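Long-range contact in BH2851 (Bacillus halodurans, PDB 2GFG), which is of unknown function but belongs to the CYTH family of barrel proteins and may be an adenylate cyclase or a related phosphate-handling enzyme: residues K11-L22 with F172-N181. Numbering follows the deposited sequence.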
# COMPACT_ATOMS: atom_id res chain seq x y z
N LYS A 11 -10.41 -3.53 -3.80
CA LYS A 11 -9.29 -3.76 -4.73
C LYS A 11 -9.51 -4.97 -5.62
O LYS A 11 -10.15 -5.92 -5.22
CB LYS A 11 -7.99 -3.97 -3.94
CG LYS A 11 -8.18 -4.91 -2.72
CD LYS A 11 -6.89 -5.24 -2.02
CE LYS A 11 -7.18 -6.06 -0.74
NZ LYS A 11 -5.97 -6.67 -0.14
N THR A 12 -8.97 -4.91 -6.84
CA THR A 12 -8.85 -6.09 -7.69
C THR A 12 -7.72 -5.92 -8.70
O THR A 12 -7.49 -4.81 -9.20
CB THR A 12 -10.18 -6.43 -8.47
OG1 THR A 12 -10.02 -7.68 -9.16
CG2 THR A 12 -10.53 -5.33 -9.48
N LEU A 13 -7.03 -7.02 -9.00
CA LEU A 13 -6.04 -7.05 -10.07
C LEU A 13 -6.74 -7.02 -11.41
O LEU A 13 -7.87 -7.50 -11.54
CB LEU A 13 -5.18 -8.32 -9.98
CG LEU A 13 -4.29 -8.46 -8.75
CD1 LEU A 13 -3.84 -9.90 -8.57
CD2 LEU A 13 -3.09 -7.53 -8.85
N VAL A 14 -6.06 -6.45 -12.41
CA VAL A 14 -6.57 -6.42 -13.77
C VAL A 14 -5.46 -6.72 -14.77
O VAL A 14 -4.28 -6.71 -14.42
CB VAL A 14 -7.24 -5.03 -14.12
CG1 VAL A 14 -8.54 -4.84 -13.33
CG2 VAL A 14 -6.29 -3.87 -13.87
N SER A 15 -5.86 -7.01 -16.00
CA SER A 15 -4.92 -7.30 -17.07
C SER A 15 -4.26 -6.04 -17.54
O SER A 15 -4.71 -4.94 -17.23
CB SER A 15 -5.64 -7.96 -18.24
OG SER A 15 -6.59 -7.07 -18.80
N LYS A 16 -3.19 -6.20 -18.32
CA LYS A 16 -2.49 -5.06 -18.94
C LYS A 16 -3.44 -4.29 -19.86
O LYS A 16 -3.52 -3.06 -19.80
CB LYS A 16 -1.27 -5.55 -19.73
CG LYS A 16 -0.44 -4.43 -20.36
CD LYS A 16 0.68 -4.98 -21.22
CE LYS A 16 1.52 -3.87 -21.82
NZ LYS A 16 2.17 -3.03 -20.78
N GLU A 17 -4.18 -5.03 -20.70
CA GLU A 17 -5.11 -4.42 -21.67
C GLU A 17 -6.30 -3.73 -20.99
O GLU A 17 -6.73 -2.66 -21.42
CB GLU A 17 -5.59 -5.47 -22.71
CG GLU A 17 -6.53 -6.55 -22.16
N THR A 18 -6.83 -4.35 -19.93
CA THR A 18 -7.93 -3.73 -19.15
C THR A 18 -7.44 -2.44 -18.46
O THR A 18 -8.13 -1.42 -18.48
CB THR A 18 -8.49 -4.68 -18.08
OG1 THR A 18 -8.99 -5.87 -18.72
CG2 THR A 18 -9.62 -4.02 -17.30
N PHE A 19 -6.25 -2.51 -17.86
CA PHE A 19 -5.62 -1.34 -17.21
C PHE A 19 -5.47 -0.20 -18.21
O PHE A 19 -5.85 0.94 -17.92
CB PHE A 19 -4.25 -1.71 -16.66
CG PHE A 19 -3.66 -0.69 -15.75
CD1 PHE A 19 -4.07 -0.61 -14.41
CD2 PHE A 19 -2.65 0.18 -16.19
CE1 PHE A 19 -3.48 0.29 -13.53
CE2 PHE A 19 -2.07 1.11 -15.32
CZ PHE A 19 -2.49 1.16 -13.99
N LYS A 20 -4.94 -0.52 -19.39
CA LYS A 20 -4.74 0.46 -20.47
C LYS A 20 -6.08 1.05 -20.97
O LYS A 20 -6.15 2.23 -21.34
CB LYS A 20 -3.99 -0.20 -21.63
CG LYS A 20 -3.47 0.76 -22.65
CD LYS A 20 -2.72 0.02 -23.76
CE LYS A 20 -2.38 0.95 -24.90
NZ LYS A 20 -3.60 1.43 -25.60
N ARG A 21 -7.14 0.22 -20.98
CA ARG A 21 -8.48 0.68 -21.36
C ARG A 21 -9.06 1.64 -20.31
O ARG A 21 -9.71 2.63 -20.65
CB ARG A 21 -9.43 -0.52 -21.56
CG ARG A 21 -10.84 -0.13 -22.04
CD ARG A 21 -11.69 -1.35 -22.38
NE ARG A 21 -11.76 -2.32 -21.28
CZ ARG A 21 -12.50 -2.17 -20.16
NH1 ARG A 21 -13.21 -1.06 -19.96
NH2 ARG A 21 -12.50 -3.13 -19.24
N LEU A 22 -8.84 1.31 -19.03
CA LEU A 22 -9.33 2.14 -17.91
C LEU A 22 -8.66 3.51 -17.88
O LEU A 22 -9.28 4.49 -17.51
CB LEU A 22 -9.13 1.43 -16.57
CG LEU A 22 -10.12 0.30 -16.24
CD1 LEU A 22 -9.61 -0.51 -15.09
CD2 LEU A 22 -11.51 0.88 -15.94
N PHE A 172 -17.49 -0.26 -15.62
CA PHE A 172 -16.33 -0.39 -16.50
C PHE A 172 -16.06 -1.85 -16.91
O PHE A 172 -15.04 -2.15 -17.53
CB PHE A 172 -15.10 0.22 -15.81
CG PHE A 172 -15.25 1.67 -15.52
CD1 PHE A 172 -15.01 2.62 -16.52
CD2 PHE A 172 -15.76 2.10 -14.30
CE1 PHE A 172 -15.20 3.99 -16.28
CE2 PHE A 172 -15.95 3.48 -14.05
CZ PHE A 172 -15.67 4.41 -15.04
N SER A 173 -17.02 -2.75 -16.62
CA SER A 173 -16.93 -4.17 -16.99
C SER A 173 -15.58 -4.78 -16.59
O SER A 173 -14.84 -5.30 -17.43
CB SER A 173 -17.21 -4.35 -18.48
OG SER A 173 -18.55 -4.01 -18.79
N ILE A 174 -15.26 -4.66 -15.30
CA ILE A 174 -14.07 -5.27 -14.73
C ILE A 174 -14.47 -6.53 -14.00
O ILE A 174 -15.34 -6.49 -13.13
CB ILE A 174 -13.36 -4.31 -13.71
CG1 ILE A 174 -13.20 -2.89 -14.30
CG2 ILE A 174 -11.99 -4.88 -13.28
CD1 ILE A 174 -12.43 -2.85 -15.61
N SER A 175 -13.90 -7.67 -14.40
CA SER A 175 -14.16 -8.94 -13.73
C SER A 175 -13.25 -9.04 -12.51
O SER A 175 -12.03 -8.93 -12.63
CB SER A 175 -13.93 -10.12 -14.68
OG SER A 175 -12.59 -10.19 -15.10
N GLN A 176 -13.86 -9.19 -11.34
CA GLN A 176 -13.12 -9.19 -10.08
C GLN A 176 -12.41 -10.52 -9.85
O GLN A 176 -12.92 -11.57 -10.21
CB GLN A 176 -14.05 -8.88 -8.91
CG GLN A 176 -13.33 -8.71 -7.58
CD GLN A 176 -14.16 -7.99 -6.55
OE1 GLN A 176 -15.40 -8.07 -6.55
NE2 GLN A 176 -13.49 -7.30 -5.64
N VAL A 177 -11.22 -10.45 -9.25
CA VAL A 177 -10.44 -11.65 -8.88
C VAL A 177 -9.87 -11.49 -7.48
O VAL A 177 -9.66 -10.35 -7.02
CB VAL A 177 -9.27 -11.92 -9.90
CG1 VAL A 177 -9.81 -12.27 -11.26
CG2 VAL A 177 -8.32 -10.73 -9.99
N PRO A 178 -9.64 -12.63 -6.76
CA PRO A 178 -9.05 -12.54 -5.41
C PRO A 178 -7.71 -11.79 -5.43
O PRO A 178 -6.85 -12.08 -6.27
CB PRO A 178 -8.87 -14.01 -5.01
CG PRO A 178 -8.99 -14.78 -6.28
CD PRO A 178 -9.91 -14.02 -7.14
N THR A 179 -7.56 -10.83 -4.53
CA THR A 179 -6.43 -9.91 -4.57
C THR A 179 -5.90 -9.61 -3.18
O THR A 179 -6.54 -8.89 -2.40
CB THR A 179 -6.83 -8.58 -5.27
OG1 THR A 179 -7.27 -8.86 -6.60
CG2 THR A 179 -5.65 -7.60 -5.32
N GLU A 180 -4.74 -10.17 -2.85
CA GLU A 180 -4.06 -9.85 -1.60
C GLU A 180 -3.29 -8.53 -1.76
O GLU A 180 -3.14 -8.02 -2.88
CB GLU A 180 -3.11 -10.99 -1.17
CG GLU A 180 -1.92 -11.23 -2.11
CD GLU A 180 -1.28 -12.61 -1.93
OE1 GLU A 180 -1.34 -13.17 -0.80
OE2 GLU A 180 -0.71 -13.14 -2.92
N ASN A 181 -2.86 -7.95 -0.65
CA ASN A 181 -2.14 -6.67 -0.65
C ASN A 181 -0.79 -6.74 -1.39
O ASN A 181 -0.20 -7.80 -1.50
CB ASN A 181 -1.92 -6.18 0.80
CG ASN A 181 -3.23 -5.69 1.46
OD1 ASN A 181 -4.09 -5.09 0.81
ND2 ASN A 181 -3.35 -5.92 2.77
O HOH W 1 -9.65 -8.34 -13.65
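Residues 172-181, an irregular link, pass 11-22 in the opposite chain direction, nearest where the CA atoms of Thr-12 and Thr-179 lie 5.5 Å apart. Two threonine hydroxyls stand in for strand pairing. Thr-12 OG1, turned anti to its own nitrogen (chi1 -174°), accepts Val-177 N at 3.0 Å in a nearly straight bond and donates to Leu-13 O. Thr-179 OG1 likewise takes Leu-13 N at 3.0 Å and gives its proton to Val-177 O. A water donates to both Leu-13 O and Ser-175 O, bridging the backbones. At one end the extended chain of Lys-11 carries NZ to 2.6 Å from Asn-181 OD1, entering above the amide plane, with a weak second bond to Thr-179 O. Lys-11 is the lysine of the family's ExExK signature, which, as in other CYTH proteins, probably lines the tunnel. The link joins helices 158-171 and 182-190 and passes over strand 4-14 by the seam where this strand and 146-155 close the antiparallel CYTH barrel. A Schellman motif with Ser-173 at C-prime ends helix 158-171 and leads into Ile-174. That residue's CG2 presses on Val-14 CG1 at 3.5 Å, while its CD1 sits equally tightly against Thr-18 CG2 and meets Leu-22 CD1 tip to tip. Leu-22 CD2 reaches Phe-172 CB at 3.7 Å. Arg-21, bent at chi3 (54°), brings NH1 and NH2 end-on to Phe-172 O, each at 3.2 Å and near the guanidinium plane; a leucine here would probably leave this carbonyl without both donors and the helix end less firmly tied to helix 16-25.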